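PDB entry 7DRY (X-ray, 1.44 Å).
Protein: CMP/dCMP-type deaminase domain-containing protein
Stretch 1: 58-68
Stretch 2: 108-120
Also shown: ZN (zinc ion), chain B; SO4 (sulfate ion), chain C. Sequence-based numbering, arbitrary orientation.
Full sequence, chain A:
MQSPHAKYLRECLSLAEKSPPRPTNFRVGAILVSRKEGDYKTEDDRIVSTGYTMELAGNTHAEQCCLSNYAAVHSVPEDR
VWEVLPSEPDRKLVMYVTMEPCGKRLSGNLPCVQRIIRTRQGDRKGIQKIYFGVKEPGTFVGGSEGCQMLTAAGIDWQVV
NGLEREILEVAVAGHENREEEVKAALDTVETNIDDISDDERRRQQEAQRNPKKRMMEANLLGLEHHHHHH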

# COMPACT_ATOMS: atom_id res chain seq x y z
N GLY A 58 8.71 15.25 -1.43
CA GLY A 58 9.38 14.50 -2.48
C GLY A 58 8.49 13.44 -3.10
O GLY A 58 7.27 13.39 -2.88
N ASN A 59 9.12 12.57 -3.88
CA ASN A 59 8.40 11.58 -4.68
C ASN A 59 8.18 10.34 -3.83
O ASN A 59 8.91 9.35 -3.91
CB ASN A 59 9.20 11.27 -5.95
CG ASN A 59 8.48 10.32 -6.89
OD1 ASN A 59 7.32 9.96 -6.69
ND2 ASN A 59 9.17 9.92 -7.95
N THR A 60 7.17 10.40 -2.97
CA THR A 60 6.89 9.35 -2.01
C THR A 60 5.60 8.62 -2.36
O THR A 60 4.60 9.24 -2.75
CB THR A 60 6.81 9.90 -0.58
OG1 THR A 60 5.80 10.93 -0.52
CG2 THR A 60 8.15 10.47 -0.14
N HIS A 61 5.61 7.30 -2.19
CA HIS A 61 4.44 6.47 -2.42
C HIS A 61 3.63 6.30 -1.14
O HIS A 61 4.08 6.61 -0.04
CB HIS A 61 4.87 5.11 -2.96
CG HIS A 61 5.29 5.14 -4.40
ND1 HIS A 61 5.45 3.99 -5.14
CD2 HIS A 61 5.60 6.17 -5.22
CE1 HIS A 61 5.83 4.32 -6.37
NE2 HIS A 61 5.94 5.63 -6.44
N ALA A 62 2.41 5.78 -1.29
CA ALA A 62 1.51 5.65 -0.13
C ALA A 62 2.07 4.70 0.92
O ALA A 62 2.05 5.01 2.12
CB ALA A 62 0.15 5.15 -0.60
N GLU A 63 2.52 3.51 0.49
CA GLU A 63 3.02 2.53 1.45
C GLU A 63 4.28 3.05 2.12
O GLU A 63 4.50 2.82 3.32
CB GLU A 63 3.32 1.21 0.74
CG GLU A 63 2.15 0.65 -0.09
CD GLU A 63 2.20 1.07 -1.56
OE1 GLU A 63 2.07 2.26 -1.88
OE2 GLU A 63 2.36 0.19 -2.42
N GLN A 64 5.12 3.73 1.34
CA GLN A 64 6.31 4.40 1.86
C GLN A 64 5.93 5.40 2.95
O GLN A 64 6.50 5.39 4.05
CB GLN A 64 7.01 5.10 0.70
CG GLN A 64 8.24 5.91 1.03
CD GLN A 64 8.86 6.53 -0.21
OE1 GLN A 64 8.26 6.53 -1.29
NE2 GLN A 64 10.08 7.04 -0.07
N CYS A 65 4.96 6.26 2.66
CA CYS A 65 4.55 7.26 3.65
C CYS A 65 3.92 6.60 4.87
O CYS A 65 4.13 7.05 6.00
CB CYS A 65 3.56 8.22 3.00
SG CYS A 65 4.43 9.38 1.89
N CYS A 66 3.13 5.55 4.67
CA CYS A 66 2.52 4.85 5.79
C CYS A 66 3.58 4.34 6.76
O CYS A 66 3.47 4.52 7.99
CB CYS A 66 1.69 3.69 5.22
SG CYS A 66 0.80 2.71 6.45
N LEU A 67 4.62 3.71 6.23
CA LEU A 67 5.69 3.19 7.07
C LEU A 67 6.54 4.31 7.66
O LEU A 67 6.94 4.25 8.83
CB LEU A 67 6.57 2.23 6.26
CG LEU A 67 5.87 0.93 5.86
CD1 LEU A 67 6.69 0.14 4.84
CD2 LEU A 67 5.57 0.06 7.07
N SER A 68 6.81 5.35 6.86
CA SER A 68 7.65 6.44 7.35
C SER A 68 6.94 7.24 8.43
O SER A 68 7.59 7.74 9.36
CB SER A 68 8.02 7.34 6.18
OG SER A 68 8.95 6.69 5.33
ZN ZN B . 5.27 2.01 -4.67
S SO4 C . 8.24 6.64 -9.60
O1 SO4 C . 7.07 6.60 -8.71
O2 SO4 C . 8.29 7.97 -10.21
O3 SO4 C . 9.45 6.41 -8.83
O4 SO4 C . 8.02 5.59 -10.58
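Stretch 2, residues 108-120: GNLPCVQRIIRTR

How does stretch 2 run relative to stretch 1? It begins as an extended segment from Asn109 to Pro111, turns helical over 112-117, with Pro111 as N-cap, and closes in a type I beta turn from Ile117 to Arg120. The helix points broadly the same way as helix 62-68: their N-to-C directions differ by 31°, and the axes approach to 9.5 Å. The backbones come near each other at Glu63 and Cys112, whose CA atoms are 6.3 Å apart.

What does Cys112, the residue with the most covered surface, do at the start of its helix? Its CA-to-CB bond points toward stretch 1, and SG lies 3.5 Å from CB of His61, at the edge of the imidazole. The zinc ion ties the two stretches together: it is bound by His61 ND1 at 2.0 Å and Cys112 SG at 2.3 Å, along with water 1 and one atom from elsewhere in the structure. Glu63 adds to the packing, with OE2 3.5 Å from Cys112 CB.

Where does Arg115 go, one turn further on? It adopts an m, t, t conformation that carries its guanidinium back toward the helix start, where NH1 makes a weak 3.1 Å hydrogen bond to Leu110 O. Gln64 NE2 lies over one face of that group, 3.2 Å from Arg115 NH1; both atoms are donors, so this is packing without a hydrogen bond. The other end of the Gln64 amide is engaged, since OE1 accepts from His61 N at 2.9 Å.

What closes the contact at the far end? Leu67 points toward stretch 2, placing CD1 4.1 Å from Arg115 CB and CD2 4.3 Å from Thr119 CG2. No hydrogen bond crosses between the stretches, so shared zinc coordination and side-chain packing join them.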

# COMPACT_ATOMS: atom_id res chain seq x y z
N GLY A 108 15.06 6.36 -8.65
CA GLY A 108 15.95 5.44 -7.99
C GLY A 108 15.50 4.99 -6.62
O GLY A 108 16.25 4.32 -5.91
N ASN A 109 14.28 5.34 -6.23
CA ASN A 109 13.82 5.05 -4.88
C ASN A 109 13.45 3.57 -4.74
O ASN A 109 12.98 2.94 -5.69
CB ASN A 109 12.62 5.92 -4.53
CG ASN A 109 12.98 7.39 -4.47
OD1 ASN A 109 13.67 7.84 -3.55
ND2 ASN A 109 12.51 8.15 -5.45
N LEU A 110 13.69 3.04 -3.55
CA LEU A 110 13.40 1.63 -3.29
C LEU A 110 11.91 1.38 -3.51
O LEU A 110 11.08 2.14 -3.01
CB LEU A 110 13.75 1.30 -1.84
CG LEU A 110 13.66 -0.19 -1.50
CD1 LEU A 110 14.72 -0.98 -2.26
CD2 LEU A 110 13.81 -0.42 0.00
N PRO A 111 11.54 0.34 -4.26
CA PRO A 111 10.11 0.10 -4.49
C PRO A 111 9.40 -0.35 -3.22
O PRO A 111 10.01 -0.71 -2.21
CB PRO A 111 10.09 -0.99 -5.57
CG PRO A 111 11.43 -0.86 -6.25
CD PRO A 111 12.38 -0.49 -5.13
N CYS A 112 8.08 -0.32 -3.29
CA CYS A 112 7.27 -0.48 -2.08
C CYS A 112 7.29 -1.93 -1.59
O CYS A 112 7.28 -2.17 -0.39
CB CYS A 112 5.85 -0.05 -2.40
SG CYS A 112 5.67 1.75 -2.41
N VAL A 113 7.33 -2.89 -2.51
CA VAL A 113 7.37 -4.29 -2.09
C VAL A 113 8.62 -4.57 -1.27
O VAL A 113 8.57 -5.30 -0.27
CB VAL A 113 7.25 -5.24 -3.31
CG1 VAL A 113 7.62 -6.66 -2.92
CG2 VAL A 113 5.83 -5.20 -3.85
N GLN A 114 9.75 -3.97 -1.65
CA GLN A 114 10.97 -4.15 -0.88
C GLN A 114 10.88 -3.51 0.49
O GLN A 114 11.38 -4.06 1.48
CB GLN A 114 12.16 -3.61 -1.68
CG GLN A 114 12.56 -4.48 -2.89
CD GLN A 114 11.79 -4.14 -4.17
OE1 GLN A 114 10.65 -3.70 -4.13
NE2 GLN A 114 12.43 -4.35 -5.32
N ARG A 115 10.23 -2.34 0.59
CA ARG A 115 9.97 -1.73 1.89
C ARG A 115 9.10 -2.63 2.76
O ARG A 115 9.30 -2.72 3.97
CB ARG A 115 9.29 -0.36 1.74
CG ARG A 115 10.11 0.68 1.03
CD ARG A 115 9.33 2.01 0.96
NE ARG A 115 9.94 2.85 -0.06
CZ ARG A 115 11.00 3.62 0.13
NH1 ARG A 115 11.51 4.30 -0.88
NH2 ARG A 115 11.53 3.73 1.34
N ILE A 116 8.13 -3.31 2.14
CA ILE A 116 7.25 -4.22 2.87
C ILE A 116 8.02 -5.46 3.32
O ILE A 116 7.92 -5.89 4.48
CB ILE A 116 6.03 -4.58 2.01
CG1 ILE A 116 5.11 -3.37 1.85
CG2 ILE A 116 5.29 -5.78 2.58
CD1 ILE A 116 4.16 -3.51 0.68
N ILE A 117 8.80 -6.06 2.41
CA ILE A 117 9.53 -7.28 2.73
C ILE A 117 10.51 -7.06 3.87
O ILE A 117 10.70 -7.93 4.73
CB ILE A 117 10.23 -7.83 1.47
CG1 ILE A 117 9.19 -8.39 0.50
CG2 ILE A 117 11.28 -8.88 1.84
CD1 ILE A 117 9.76 -8.69 -0.86
N ARG A 118 11.15 -5.89 3.91
CA ARG A 118 12.15 -5.69 4.95
C ARG A 118 11.56 -5.42 6.33
O ARG A 118 12.32 -5.34 7.30
CB ARG A 118 13.15 -4.61 4.54
CG ARG A 118 12.62 -3.24 4.61
CD ARG A 118 13.69 -2.21 4.24
NE ARG A 118 13.09 -0.89 4.21
CZ ARG A 118 13.67 0.20 3.74
NH1 ARG A 118 13.01 1.35 3.77
NH2 ARG A 118 14.91 0.16 3.25
N THR A 119 10.23 -5.33 6.47
CA THR A 119 9.67 -5.29 7.81
C THR A 119 9.81 -6.63 8.53
O THR A 119 9.70 -6.67 9.76
CB THR A 119 8.19 -4.86 7.81
OG1 THR A 119 7.39 -5.83 7.12
CG2 THR A 119 8.04 -3.50 7.16
N ARG A 120 10.07 -7.72 7.81
CA ARG A 120 10.23 -9.02 8.44
C ARG A 120 11.72 -9.24 8.64
O ARG A 120 12.44 -9.67 7.74
CB ARG A 120 9.60 -10.10 7.56
CG ARG A 120 9.91 -11.53 7.93
CD ARG A 120 8.96 -12.46 7.18
NE ARG A 120 8.74 -13.73 7.86
CZ ARG A 120 8.63 -14.90 7.23
NH1 ARG A 120 8.69 -14.96 5.91
NH2 ARG A 120 8.43 -16.01 7.93
O HOH W 1 2.97 1.70 -5.67